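Local coordinates for SPCU (Pseudomonas aeruginosa, PDB 4AKX), which probably acts as the type III secretion chaperone of the phospholipase toxin ExoU, with which it forms a complex, at residues V43-G47 with H111-V115. Residues are numbered along the deposited sequence.
Sequences VVELG and HSRLV
The ring of His111 reaches from its helix to the strand, with a methyl of Leu46 over one of its faces. Leu46 CD2 lies 3.7 Å from the centroid of the His111 ring, 27° off the ring normal, a CH-pi contact. At the ring edge, Glu45 O is 3.3 Å from His111 CD2. Segment 43-47 is extended as far as Glu45. At Leu46 psi drops to 13°, and Gly47 follows at phi 86° and psi 166°, where a CB would collide with Leu46 O. Segment 111-115 is helical, with Val115 N hydrogen-bonded to His111 O at 3.0 Å. The two axes run nearly parallel, at 14° and 9.6 Å apart. Leu46 and Val115 are in register, their CA atoms 6.4 Å apart. This is one face of an antiparallel sheet packed on the long helix 97-118, a helix-on-sheet, alpha+beta layering consistent with the type III secretion chaperone fold. Strand 39-48 is central in the sheet and pairs with strand 83-91. Leu46, in rotamer mt, also reaches the helix with CD1, 4.1 Å from Leu114 CD1. Leu46 CD2 is 3.9 Å from Val115 CG2. His111 has chi1 t and chi2 -76°, and it also touches Pro29, as Val44 does. The CB of Glu45 points away from the helix, and its carboxylate forms a salt bridge with Arg83.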
loop_
_atom_site.group_PDB
_atom_site.type_symbol
_atom_site.label_atom_id
_atom_site.label_comp_id
_atom_site.label_asym_id
_atom_site.label_seq_id
_atom_site.Cartn_x
_atom_site.Cartn_y
_atom_site.Cartn_z
ATOM N N VAL A 43 7.831 -11.041 -10.943
ATOM C CA VAL A 43 6.622 -10.290 -10.647
ATOM C C VAL A 43 5.428 -11.235 -10.684
ATOM O O VAL A 43 5.335 -12.109 -11.540
ATOM C CB VAL A 43 6.341 -9.243 -11.746
ATOM C CG1 VAL A 43 4.984 -8.603 -11.543
ATOM C CG2 VAL A 43 7.428 -8.193 -11.802
ATOM N N VAL A 44 4.480 -11.023 -9.792
ATOM C CA VAL A 44 3.253 -11.788 -9.800
ATOM C C VAL A 44 2.067 -10.816 -9.710
ATOM O O VAL A 44 2.122 -9.793 -9.029
ATOM C CB VAL A 44 3.271 -12.850 -8.690
ATOM C CG1 VAL A 44 1.876 -13.330 -8.349
ATOM C CG2 VAL A 44 4.113 -14.012 -9.148
ATOM N N GLU A 45 1.032 -11.108 -10.467
ATOM C CA GLU A 45 -0.040 -10.187 -10.673
ATOM C C GLU A 45 -1.169 -10.604 -9.737
ATOM O O GLU A 45 -1.423 -11.788 -9.553
ATOM C CB GLU A 45 -0.468 -10.258 -12.140
ATOM C CG GLU A 45 -1.663 -9.388 -12.509
ATOM C CD GLU A 45 -2.983 -10.156 -12.683
ATOM O OE1 GLU A 45 -2.973 -11.391 -12.889
ATOM O OE2 GLU A 45 -4.050 -9.509 -12.638
ATOM N N LEU A 46 -1.838 -9.631 -9.136
ATOM C CA LEU A 46 -2.951 -9.917 -8.265
ATOM C C LEU A 46 -4.274 -9.280 -8.696
ATOM O O LEU A 46 -5.222 -9.275 -7.926
ATOM C CB LEU A 46 -2.605 -9.496 -6.846
ATOM C CG LEU A 46 -1.703 -10.455 -6.051
ATOM C CD1 LEU A 46 -1.140 -9.794 -4.799
ATOM C CD2 LEU A 46 -2.458 -11.729 -5.674
ATOM N N GLY A 47 -4.356 -8.760 -9.922
ATOM C CA GLY A 47 -5.521 -7.947 -10.338
ATOM C C GLY A 47 -5.481 -6.440 -10.023
ATOM O O GLY A 47 -4.656 -5.955 -9.239
ATOM N N HIS A 111 0.874 -14.353 -2.947
ATOM C CA HIS A 111 -0.263 -14.410 -3.863
ATOM C C HIS A 111 -1.409 -15.210 -3.301
ATOM O O HIS A 111 -2.557 -14.826 -3.435
ATOM C CB HIS A 111 0.188 -14.986 -5.201
ATOM C CG HIS A 111 -0.880 -15.006 -6.265
ATOM N ND1 HIS A 111 -1.897 -15.919 -6.270
ATOM C CD2 HIS A 111 -1.035 -14.232 -7.415
ATOM C CE1 HIS A 111 -2.688 -15.696 -7.340
ATOM N NE2 HIS A 111 -2.157 -14.675 -8.049
ATOM N N SER A 112 -1.138 -16.332 -2.664
ATOM C CA SER A 112 -2.258 -17.087 -2.121
ATOM C C SER A 112 -2.888 -16.389 -0.905
ATOM O O SER A 112 -4.106 -16.434 -0.738
ATOM C CB SER A 112 -1.878 -18.540 -1.821
ATOM O OG SER A 112 -0.481 -18.649 -1.578
ATOM N N ARG A 113 -2.060 -15.745 -0.076
ATOM C CA ARG A 113 -2.538 -15.088 1.132
ATOM C C ARG A 113 -3.486 -13.960 0.792
ATOM O O ARG A 113 -4.527 -13.783 1.436
ATOM C CB ARG A 113 -1.385 -14.464 1.872
ATOM C CG ARG A 113 -0.943 -15.162 3.120
ATOM C CD ARG A 113 0.069 -14.274 3.817
ATOM N NE ARG A 113 1.092 -15.061 4.494
ATOM C CZ ARG A 113 2.274 -14.583 4.868
ATOM N NH1 ARG A 113 2.578 -13.311 4.620
ATOM N NH2 ARG A 113 3.151 -15.379 5.480
ATOM N N LEU A 114 -3.091 -13.161 -0.194
ATOM C CA LEU A 114 -3.756 -11.906 -0.473
ATOM C C LEU A 114 -4.919 -12.092 -1.448
ATOM O O LEU A 114 -5.983 -11.491 -1.310
ATOM C CB LEU A 114 -2.747 -10.909 -1.011
ATOM C CG LEU A 114 -1.597 -10.628 -0.041
ATOM C CD1 LEU A 114 -0.347 -10.170 -0.758
ATOM C CD2 LEU A 114 -1.999 -9.577 0.956
ATOM N N VAL A 115 -4.737 -12.962 -2.414
ATOM C CA VAL A 115 -5.697 -13.076 -3.476
ATOM C C VAL A 115 -7.143 -13.229 -2.980
ATOM O O VAL A 115 -8.067 -12.775 -3.653
ATOM C CB VAL A 115 -5.305 -14.198 -4.456
ATOM C CG1 VAL A 115 -5.878 -15.556 -4.030
ATOM C CG2 VAL A 115 -5.728 -13.831 -5.857
#